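Side-chain contacts in Cyclo(L-leucyl-L-phenylalanyl) synthase (PDB 3OQV), which joins phenylalanine and leucine from their aminoacyl-tRNAs, without ATP, into the cyclodipeptide cyclo(L-leucyl-L-phenylalanyl), an intermediate of albonoursin biosynthesis: residues Asp151-Arg154 with Ala155-Asn159; Arg115-Leu119 with Ser120-Glu124; Phe219-Ala222 with Glu223-Tyr227. All blocks are in the same frame, centred on the assembly; numbering follows the deposited sequence.

Contact 1 of 3, residues Asp151-Arg154 with Ala155-Asn159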
ATOM      1  N   ASP A 151       9.892  -3.339  11.505  1.00 35.74           N
ATOM      2  CA  ASP A 151       9.813  -4.674  10.919  1.00 36.85           C
ATOM      3  C   ASP A 151       9.296  -4.634   9.492  1.00 33.18           C
ATOM      4  O   ASP A 151       9.825  -5.308   8.603  1.00 31.55           O
ATOM      5  CB  ASP A 151       8.942  -5.599  11.781  1.00 39.18           C
ATOM      6  CG  ASP A 151       9.612  -5.971  13.097  1.00 48.57           C
ATOM      7  OD1 ASP A 151      10.855  -5.813  13.207  1.00 50.20           O
ATOM      8  OD2 ASP A 151       8.892  -6.407  14.027  1.00 57.85           O
ATOM      9  N   MET A 152       8.291  -3.794   9.268  1.00 32.11           N
ATOM     10  CA  MET A 152       7.782  -3.561   7.931  1.00 28.99           C
ATOM     11  C   MET A 152       8.836  -2.955   7.014  1.00 29.16           C
ATOM     12  O   MET A 152       8.940  -3.351   5.861  1.00 26.79           O
ATOM     13  CB  MET A 152       6.553  -2.643   7.959  1.00 28.98           C
ATOM     14  CG  MET A 152       5.799  -2.643   6.644  1.00 28.33           C
ATOM     15  SD  MET A 152       4.249  -1.736   6.747  1.00 29.89           S
ATOM     16  CE  MET A 152       3.818  -1.657   5.016  1.00 26.06           C
ATOM     17  N   VAL A 153       9.585  -1.976   7.522  1.00 28.16           N
ATOM     18  CA  VAL A 153      10.704  -1.415   6.764  1.00 29.94           C
ATOM     19  C   VAL A 153      11.662  -2.512   6.276  1.00 31.16           C
ATOM     20  O   VAL A 153      12.036  -2.553   5.103  1.00 31.58           O
ATOM     21  CB  VAL A 153      11.472  -0.340   7.570  1.00 30.83           C
ATOM     22  CG1 VAL A 153      12.790   0.019   6.869  1.00 28.19           C
ATOM     23  CG2 VAL A 153      10.596   0.919   7.765  1.00 27.97           C
ATOM     24  N   ARG A 154      12.018  -3.425   7.166  1.00 32.61           N
ATOM     25  CA  ARG A 154      12.913  -4.507   6.798  1.00 34.59           C
ATOM     26  C   ARG A 154      12.315  -5.403   5.728  1.00 34.67           C
ATOM     27  O   ARG A 154      13.014  -5.811   4.800  1.00 36.23           O
ATOM     28  CB  ARG A 154      13.318  -5.315   8.032  1.00 36.60           C
ATOM     29  CG  ARG A 154      14.056  -4.472   9.056  1.00 40.31           C
ATOM     30  CD  ARG A 154      14.809  -5.297  10.091  1.00 46.55           C
ATOM     31  NE  ARG A 154      15.672  -4.414  10.874  1.00 51.70           N
ATOM     32  CZ  ARG A 154      16.955  -4.181  10.613  1.00 50.47           C
ATOM     33  NH1 ARG A 154      17.590  -4.871   9.673  1.00 49.90           N
ATOM     34  NH2 ARG A 154      17.624  -3.305  11.346  1.00 48.54           N
ATOM     35  N   ALA A 155      11.018  -5.680   5.836  1.00 32.83           N
ATOM     36  CA  ALA A 155      10.335  -6.463   4.811  1.00 31.99           C
ATOM     37  C   ALA A 155      10.332  -5.754   3.464  1.00 31.02           C
ATOM     38  O   ALA A 155      10.567  -6.379   2.438  1.00 32.01           O
ATOM     39  CB  ALA A 155       8.906  -6.825   5.246  1.00 30.91           C
ATOM     40  N   VAL A 156      10.081  -4.445   3.466  1.00 30.65           N
ATOM     41  CA  VAL A 156      10.146  -3.668   2.233  1.00 30.77           C
ATOM     42  C   VAL A 156      11.549  -3.730   1.634  1.00 32.47           C
ATOM     43  O   VAL A 156      11.714  -3.974   0.436  1.00 30.45           O
ATOM     44  CB  VAL A 156       9.778  -2.182   2.473  1.00 32.69           C
ATOM     45  CG1 VAL A 156      10.093  -1.350   1.236  1.00 33.77           C
ATOM     46  CG2 VAL A 156       8.306  -2.040   2.879  1.00 27.69           C
ATOM     47  N   VAL A 157      12.558  -3.496   2.468  1.00 31.74           N
ATOM     48  CA  VAL A 157      13.934  -3.479   1.996  1.00 33.01           C
ATOM     49  C   VAL A 157      14.311  -4.845   1.440  1.00 36.23           C
ATOM     50  O   VAL A 157      14.799  -4.960   0.314  1.00 35.11           O
ATOM     51  CB  VAL A 157      14.924  -3.102   3.127  1.00 33.54           C
ATOM     52  CG1 VAL A 157      16.348  -3.392   2.689  1.00 32.93           C
ATOM     53  CG2 VAL A 157      14.780  -1.623   3.483  1.00 30.16           C
ATOM     54  N   MET A 158      14.047  -5.885   2.223  1.00 39.47           N
ATOM     55  CA  MET A 158      14.562  -7.211   1.913  1.00 43.84           C
ATOM     56  C   MET A 158      13.869  -7.772   0.681  1.00 43.78           C
ATOM     57  O   MET A 158      14.343  -8.725   0.067  1.00 44.47           O
ATOM     58  CB  MET A 158      14.394  -8.152   3.109  1.00 42.89           C
ATOM     59  CG  MET A 158      15.318  -7.820   4.284  1.00 48.86           C
ATOM     60  SD  MET A 158      17.082  -8.019   3.906  1.00 61.35           S
ATOM     61  CE  MET A 158      17.005  -9.235   2.585  1.00 46.86           C
ATOM     62  N   ASN A 159      12.795  -7.115   0.268  1.00 43.82           N
ATOM     63  CA  ASN A 159      11.985  -7.617  -0.830  1.00 44.88           C
ATOM     64  C   ASN A 159      11.930  -6.655  -2.008  1.00 43.19           C
ATOM     65  O   ASN A 159      11.144  -6.843  -2.935  1.00 42.10           O
ATOM     66  CB  ASN A 159      10.574  -7.970  -0.346  1.00 46.18           C
ATOM     67  CG  ASN A 159      10.566  -9.137   0.640  1.00 52.49           C
ATOM     68  OD1 ASN A 159      11.058 -10.226   0.334  1.00 58.34           O
ATOM     69  ND2 ASN A 159      10.025  -8.905   1.835  1.00 52.86           N
TER
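The base of the Met158 side chain, CB and CG, lies against the carbonyl oxygen of Arg154, one turn earlier in helix 143-158. Its CB lies 3.2 Å from Arg154 O, and CG comes to 3.1 Å from the same Arg154 O. CG takes the place beside the backbone N (chi1 -70°), which brings it to the very oxygen that receives Met158 N in a 2.8 Å hydrogen bond with Arg154 O. Beyond CG the chain bends, and SD and CE lead away from the preceding turn; the side chain also touches Ile167 of the following loop.

The valines meet the preceding turn through a methyl. Val157 has CG2 beside its own N, with the other methyl, CG1, anti to that N (chi1 167°). That sets Val157 CG2 3.3 Å from Val153 O, the acceptor of Val157 N, and 4.3 Å from CG1 of Val153 in a looser methyl contact. Val156 repeats the pattern, its CG2 lying 3.3 Å from Met152 O. The backbone bonds are straightest in the middle of the run, where Val157 N and Val156 N point almost straight at their oxygens. At the end Asn159 curls back, and its ND2 makes a weak, bent bond of 2.7 Å to Ala155 O.

Val153 and Val156 rest on Val179 of helix 169-193, while Met152 touches Glu182, which by similarity may have a critical role in catalysis, and Pro207. The whole is the regular i to i+4 pattern of an alpha-helix in its last turns, here packed beside the catalytic pocket of this Rossmann-like domain.

Contact 2 of 3, residues Arg115-Leu119 with Ser120-Glu124. With PO4 (phosphate ion), chain D.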
ATOM      1  N   ARG A 115     -12.487   4.425  -6.728  1.00 30.42           N
ATOM      2  CA  ARG A 115     -11.714   5.659  -6.677  1.00 29.94           C
ATOM      3  C   ARG A 115     -10.233   5.350  -6.655  1.00 30.84           C
ATOM      4  O   ARG A 115      -9.723   4.811  -5.682  1.00 27.89           O
ATOM      5  CB  ARG A 115     -12.091   6.509  -5.465  1.00 31.75           C
ATOM      6  CG  ARG A 115     -11.356   7.844  -5.413  1.00 34.53           C
ATOM      7  CD  ARG A 115     -11.963   8.762  -4.366  1.00 47.43           C
ATOM      8  NE  ARG A 115     -11.947   8.154  -3.037  1.00 49.95           N
ATOM      9  CZ  ARG A 115     -12.709   8.547  -2.019  1.00 52.21           C
ATOM     10  NH1 ARG A 115     -13.553   9.559  -2.167  1.00 54.83           N
ATOM     11  NH2 ARG A 115     -12.629   7.927  -0.848  1.00 45.45           N
ATOM     12  N   VAL A 116      -9.551   5.672  -7.748  1.00 29.07           N
ATOM     13  CA  VAL A 116      -8.163   5.259  -7.934  1.00 29.16           C
ATOM     14  C   VAL A 116      -7.271   6.481  -7.906  1.00 27.19           C
ATOM     15  O   VAL A 116      -7.456   7.403  -8.699  1.00 26.44           O
ATOM     16  CB  VAL A 116      -7.977   4.548  -9.277  1.00 28.68           C
ATOM     17  CG1 VAL A 116      -6.533   4.116  -9.467  1.00 31.97           C
ATOM     18  CG2 VAL A 116      -8.935   3.367  -9.395  1.00 28.97           C
ATOM     19  N   ARG A 117      -6.353   6.523  -6.947  1.00 24.98           N
ATOM     20  CA  ARG A 117      -5.452   7.659  -6.796  1.00 25.85           C
ATOM     21  C   ARG A 117      -4.044   7.161  -6.506  1.00 28.44           C
ATOM     22  O   ARG A 117      -3.870   6.070  -5.956  1.00 28.71           O
ATOM     23  CB  ARG A 117      -5.931   8.575  -5.667  1.00 27.34           C
ATOM     24  CG  ARG A 117      -7.276   9.254  -5.946  1.00 28.02           C
ATOM     25  CD  ARG A 117      -7.689  10.141  -4.785  1.00 26.13           C
ATOM     26  NE  ARG A 117      -8.240   9.338  -3.708  1.00 26.98           N
ATOM     27  CZ  ARG A 117      -8.840   9.831  -2.634  1.00 29.45           C
ATOM     28  NH1 ARG A 117      -8.874  11.140  -2.437  1.00 27.43           N
ATOM     29  NH2 ARG A 117      -9.302   9.004  -1.701  1.00 28.29           N
ATOM     30  N   SER A 118      -3.036   7.960  -6.859  1.00 27.33           N
ATOM     31  CA  SER A 118      -1.678   7.739  -6.365  1.00 25.64           C
ATOM     32  C   SER A 118      -1.584   8.105  -4.885  1.00 24.65           C
ATOM     33  O   SER A 118      -2.352   8.934  -4.405  1.00 24.06           O
ATOM     34  CB  SER A 118      -0.690   8.601  -7.146  1.00 23.96           C
ATOM     35  OG  SER A 118      -0.971   9.978  -6.938  1.00 26.55           O
ATOM     36  N   LEU A 119      -0.616   7.531  -4.174  1.00 25.52           N
ATOM     37  CA  LEU A 119      -0.362   7.954  -2.789  1.00 26.19           C
ATOM     38  C   LEU A 119       0.029   9.434  -2.737  1.00 25.37           C
ATOM     39  O   LEU A 119      -0.434  10.180  -1.876  1.00 24.33           O
ATOM     40  CB  LEU A 119       0.706   7.085  -2.120  1.00 24.45           C
ATOM     41  CG  LEU A 119       0.992   7.332  -0.625  1.00 28.00           C
ATOM     42  CD1 LEU A 119      -0.297   7.345   0.218  1.00 21.47           C
ATOM     43  CD2 LEU A 119       1.940   6.273  -0.084  1.00 24.94           C
ATOM     44  N   SER A 120       0.813   9.883  -3.711  1.00 25.57           N
ATOM     45  CA  SER A 120       1.240  11.272  -3.715  1.00 23.73           C
ATOM     46  C   SER A 120       0.068  12.250  -3.820  1.00 24.88           C
ATOM     47  O   SER A 120       0.054  13.255  -3.124  1.00 27.70           O
ATOM     48  CB  SER A 120       2.310  11.537  -4.794  1.00 26.47           C
ATOM     49  OG  SER A 120       1.740  11.508  -6.081  1.00 27.15           O
ATOM     50  N   GLU A 121      -0.974  11.896  -4.574  1.00 24.01           N
ATOM     51  CA  GLU A 121      -2.166  12.730  -4.639  1.00 26.34           C
ATOM     52  C   GLU A 121      -2.914  12.704  -3.304  1.00 25.92           C
ATOM     53  O   GLU A 121      -3.409  13.720  -2.830  1.00 24.44           O
ATOM     54  CB  GLU A 121      -3.105  12.228  -5.737  1.00 29.30           C
ATOM     55  CG  GLU A 121      -4.286  13.140  -5.994  1.00 41.77           C
ATOM     56  CD  GLU A 121      -5.247  12.554  -7.011  1.00 51.45           C
ATOM     57  OE1 GLU A 121      -4.810  11.675  -7.790  1.00 51.88           O
ATOM     58  OE2 GLU A 121      -6.440  12.946  -6.999  1.00 55.49           O
ATOM     59  N   LEU A 122      -3.028  11.515  -2.734  1.00 23.04           N
ATOM     60  CA  LEU A 122      -3.744  11.314  -1.489  1.00 23.93           C
ATOM     61  C   LEU A 122      -3.069  12.113  -0.367  1.00 24.14           C
ATOM     62  O   LEU A 122      -3.736  12.654   0.540  1.00 22.03           O
ATOM     63  CB  LEU A 122      -3.721   9.822  -1.172  1.00 21.72           C
ATOM     64  CG  LEU A 122      -4.517   9.359   0.037  1.00 24.42           C
ATOM     65  CD1 LEU A 122      -5.965   9.785  -0.079  1.00 28.81           C
ATOM     66  CD2 LEU A 122      -4.425   7.839   0.130  1.00 24.17           C
ATOM     67  N   GLN A 123      -1.752  12.280  -0.490  1.00 23.41           N
ATOM     68  CA  GLN A 123      -0.974  12.926   0.558  1.00 24.65           C
ATOM     69  C   GLN A 123      -1.291  14.413   0.636  1.00 25.80           C
ATOM     70  O   GLN A 123      -0.976  15.072   1.627  1.00 27.95           O
ATOM     71  CB  GLN A 123       0.519  12.747   0.300  1.00 23.72           C
ATOM     72  CG  GLN A 123       1.058  11.369   0.639  1.00 24.32           C
ATOM     73  CD  GLN A 123       2.556  11.369   0.663  1.00 32.31           C
ATOM     74  OE1 GLN A 123       3.191  11.848  -0.279  1.00 30.30           O
ATOM     75  NE2 GLN A 123       3.138  10.931   1.782  1.00 30.45           N
ATOM     76  N   GLU A 124      -1.898  14.941  -0.418  1.00 26.44           N
ATOM     77  CA  GLU A 124      -2.297  16.351  -0.452  1.00 28.64           C
ATOM     78  C   GLU A 124      -3.550  16.632   0.376  1.00 31.73           C
ATOM     79  O   GLU A 124      -3.807  17.778   0.745  1.00 34.86           O
ATOM     80  CB  GLU A 124      -2.504  16.811  -1.897  1.00 31.00           C
ATOM     81  CG  GLU A 124      -1.194  16.976  -2.652  1.00 38.40           C
ATOM     82  CD  GLU A 124      -0.304  18.052  -2.033  1.00 53.76           C
ATOM     83  OE1 GLU A 124      -0.637  19.251  -2.171  1.00 60.24           O
ATOM     84  OE2 GLU A 124       0.719  17.701  -1.402  1.00 53.92           O
TER
HETATM   85  P   PO4 D 250       6.416  12.669   2.607  1.00 54.45           P
HETATM   86  O1  PO4 D 250       5.918  11.272   2.287  1.00 51.72           O
HETATM   87  O2  PO4 D 250       7.393  12.567   3.757  1.00 52.61           O
HETATM   88  O3  PO4 D 250       7.087  13.278   1.398  1.00 52.33           O
HETATM   89  O4  PO4 D 250       5.250  13.545   2.993  1.00 55.17           O
HETATM   90  O   HOH W   1      -7.769  13.367  -3.948  1.00 26.42           O
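Ser118 caps the helix that begins at Leu119: Ser118 OG accepts Glu121 N at 3.0 Å, the N-cap bond at the turn from strand 114-118 of the Rossmann-like sheet into the short helix 119-122. Its chi1 of 63° sets OG between N and the carbonyl carbon, facing that first turn. Ser118 O takes Leu122 N at 3.1 Å, so Ser118 holds the turn through both its oxygens. The cap is the tight part. Beside it the buried Leu119 and Leu122 cross obliquely in an ordinary methyl contact, CD1 of Leu119 4.2 Å from CD2 of Leu122, against Val67 and Val65 of strand 59-67.

The outer side is looser. Arg117 and the exposed Glu121 cross at about a right angle, their flat groups turned 84° apart, and Arg117 NE stays 5.2 Å from Glu121 OE2. A water bridges them instead, in the guanidinium plane, accepting from Arg117 NH1 and donating weakly to Glu121 OE2. Asp63 holds the charge of Arg117 in a salt bridge, while Arg115 CD and Leu122 CD1 lie over opposite guanidinium faces, each offset toward the rim. At the far end Gln123 NE2 gives a nearly straight hydrogen bond (171°) to O1 of a phosphate ion, 2.8 Å away.

Contact 3 of 3, residues Phe219-Ala222 with Glu223-Tyr227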
ATOM      1  N   PHE A 219      -1.597  -2.123  21.685  1.00 60.23           N
ATOM      2  CA  PHE A 219      -1.878  -1.109  20.662  1.00 61.10           C
ATOM      3  C   PHE A 219      -3.045  -1.490  19.742  1.00 58.61           C
ATOM      4  O   PHE A 219      -3.292  -2.670  19.484  1.00 58.99           O
ATOM      5  CB  PHE A 219      -0.628  -0.811  19.826  1.00 61.62           C
ATOM      6  CG  PHE A 219      -0.701   0.488  19.063  1.00 67.36           C
ATOM      7  CD1 PHE A 219      -0.588   1.704  19.726  1.00 70.20           C
ATOM      8  CD2 PHE A 219      -0.891   0.493  17.685  1.00 68.74           C
ATOM      9  CE1 PHE A 219      -0.653   2.900  19.029  1.00 73.44           C
ATOM     10  CE2 PHE A 219      -0.962   1.682  16.980  1.00 68.64           C
ATOM     11  CZ  PHE A 219      -0.835   2.889  17.648  1.00 73.60           C
ATOM     12  N   ARG A 220      -3.745  -0.480  19.234  1.00 56.21           N
ATOM     13  CA  ARG A 220      -4.817  -0.702  18.277  1.00 51.79           C
ATOM     14  C   ARG A 220      -4.823   0.363  17.171  1.00 49.05           C
ATOM     15  O   ARG A 220      -4.767   1.560  17.441  1.00 49.05           O
ATOM     16  CB  ARG A 220      -6.167  -0.754  18.992  1.00 51.26           C
ATOM     17  N   ALA A 221      -4.876  -0.092  15.923  1.00 44.38           N
ATOM     18  CA  ALA A 221      -5.372   0.724  14.816  1.00 38.37           C
ATOM     19  C   ALA A 221      -6.701   1.407  15.151  1.00 37.14           C
ATOM     20  O   ALA A 221      -7.354   1.080  16.156  1.00 34.26           O
ATOM     21  CB  ALA A 221      -5.497  -0.123  13.565  1.00 36.07           C
ATOM     22  N   ALA A 222      -7.092   2.382  14.338  1.00 33.44           N
ATOM     23  CA  ALA A 222      -8.371   3.071  14.558  1.00 33.18           C
ATOM     24  C   ALA A 222      -9.510   2.054  14.607  1.00 31.42           C
ATOM     25  O   ALA A 222      -9.472   1.053  13.907  1.00 28.96           O
ATOM     26  CB  ALA A 222      -8.617   4.096  13.444  1.00 31.86           C
ATOM     27  N   GLU A 223     -10.504   2.294  15.461  1.00 33.94           N
ATOM     28  CA  GLU A 223     -11.794   1.632  15.335  1.00 33.64           C
ATOM     29  C   GLU A 223     -12.284   1.619  13.892  1.00 31.09           C
ATOM     30  O   GLU A 223     -12.292   2.648  13.211  1.00 31.47           O
ATOM     31  CB  GLU A 223     -12.841   2.303  16.236  1.00 38.01           C
ATOM     32  CG  GLU A 223     -14.291   1.938  15.910  1.00 42.82           C
ATOM     33  CD  GLU A 223     -15.303   2.678  16.787  1.00 56.98           C
ATOM     34  OE1 GLU A 223     -14.914   3.654  17.469  1.00 62.16           O
ATOM     35  OE2 GLU A 223     -16.494   2.297  16.789  1.00 55.35           O
ATOM     36  N   GLY A 224     -12.731   0.455  13.447  1.00 29.30           N
ATOM     37  CA  GLY A 224     -13.267   0.309  12.103  1.00 29.88           C
ATOM     38  C   GLY A 224     -12.211  -0.207  11.137  1.00 27.84           C
ATOM     39  O   GLY A 224     -12.532  -0.635  10.035  1.00 29.82           O
ATOM     40  N   GLN A 225     -10.946  -0.157  11.543  1.00 26.07           N
ATOM     41  CA  GLN A 225      -9.876  -0.621  10.653  1.00 26.05           C
ATOM     42  C   GLN A 225      -9.831  -2.142  10.672  1.00 26.36           C
ATOM     43  O   GLN A 225      -9.731  -2.732  11.733  1.00 25.18           O
ATOM     44  CB  GLN A 225      -8.518  -0.057  11.075  1.00 24.22           C
ATOM     45  CG  GLN A 225      -7.362  -0.508  10.163  1.00 25.98           C
ATOM     46  CD  GLN A 225      -7.448   0.098   8.773  1.00 28.04           C
ATOM     47  OE1 GLN A 225      -7.338   1.313   8.609  1.00 34.88           O
ATOM     48  NE2 GLN A 225      -7.670  -0.742   7.767  1.00 26.35           N
ATOM     49  N   ALA A 226      -9.883  -2.775   9.501  1.00 26.09           N
ATOM     50  CA  ALA A 226      -9.724  -4.232   9.419  1.00 22.51           C
ATOM     51  C   ALA A 226      -8.737  -4.611   8.312  1.00 23.66           C
ATOM     52  O   ALA A 226      -8.387  -3.782   7.468  1.00 21.09           O
ATOM     53  CB  ALA A 226     -11.054  -4.886   9.172  1.00 24.91           C
ATOM     54  N   TYR A 227      -8.259  -5.852   8.353  1.00 21.62           N
ATOM     55  CA  TYR A 227      -7.228  -6.321   7.429  1.00 20.36           C
ATOM     56  C   TYR A 227      -7.628  -7.713   6.948  1.00 23.48           C
ATOM     57  O   TYR A 227      -7.624  -8.665   7.734  1.00 25.19           O
ATOM     58  CB  TYR A 227      -5.881  -6.425   8.146  1.00 22.01           C
ATOM     59  CG  TYR A 227      -5.457  -5.193   8.901  1.00 21.26           C
ATOM     60  CD1 TYR A 227      -4.797  -4.152   8.251  1.00 20.37           C
ATOM     61  CD2 TYR A 227      -5.720  -5.063  10.260  1.00 28.91           C
ATOM     62  CE1 TYR A 227      -4.388  -3.029   8.944  1.00 24.90           C
ATOM     63  CE2 TYR A 227      -5.314  -3.939  10.966  1.00 30.54           C
ATOM     64  CZ  TYR A 227      -4.652  -2.925  10.296  1.00 27.82           C
ATOM     65  OH  TYR A 227      -4.240  -1.808  10.979  1.00 24.98           O
TER
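A type II beta turn from Ala222 to Gln225 leads the chain into strand 225-229, an edge strand of the parallel sheet. It is closed by Gln225 N, which donates to Ala222 O at 3.0 Å; the bond is fairly straight at hydrogen, but the donor stands above the carbonyl plane of Ala222, 37° out of it. Gly224 holds the third place with a positive phi of 96°, where a side chain would press on the carbonyl oxygen of Glu223.

Across the turn the methyl of Ala221 is the meeting point. It lies at the edge of the Tyr227 ring, near its plane, with Tyr227 OH 3.3 Å from Ala221 CB. The same Ala221 CB lies 3.9 Å from CG of Gln225, whose CB sits 3.2 Å from Ala222 O. Gln225 extends CG away from its own N (chi1 -180°) and then bends at chi2, which carries the amide to Ala226 O; NE2 donates to Ala226 O at 3.1 Å, with that oxygen close to the plane of the Gln225 amide. The amide is fixed from its other end too, since OE1 accepts from Ser189 N. Replacing Gln225 with an alanine would probably cost Ala226 O its side-chain donor and Ser189 N its acceptor, and take the CG neighbour from the Ala221 methyl.

The hydroxyl of Tyr227 is hydrogen-bonded to Phe186 O, and Ala222 pairs through its backbone with Ala187. The turn and the start of the strand are thus joined to helix 169-193, and Gly224 and Ala226 pair with strand 198-202, where Gln225 and Tyr227 touch Leu200, essential for specificity, and Tyr227 also touches Tyr202, a probable substrate-binding residue.

The three contacts do not touch: centres lie about 23 Å apart for contacts 1 and 2, 22 Å for contacts 1 and 3, and 21 Å for contacts 2 and 3. Contacts 2 and 3 involve the two outermost strands of one parallel sheet, 114-118 and 225-229, whereas contact 1 belongs to a helix on the other side of the chain's centre from contact 2. Each contact sends one side chain in the direction of the dithiane diol: the closest from each are Met152 at about 5 Å, Leu119 at about 6 Å and Tyr227 at about 8 Å. Contacts 1 and 2 also both approach the side chain of Glu182, which lines this pocket together with Ser37, the probable nucleophile.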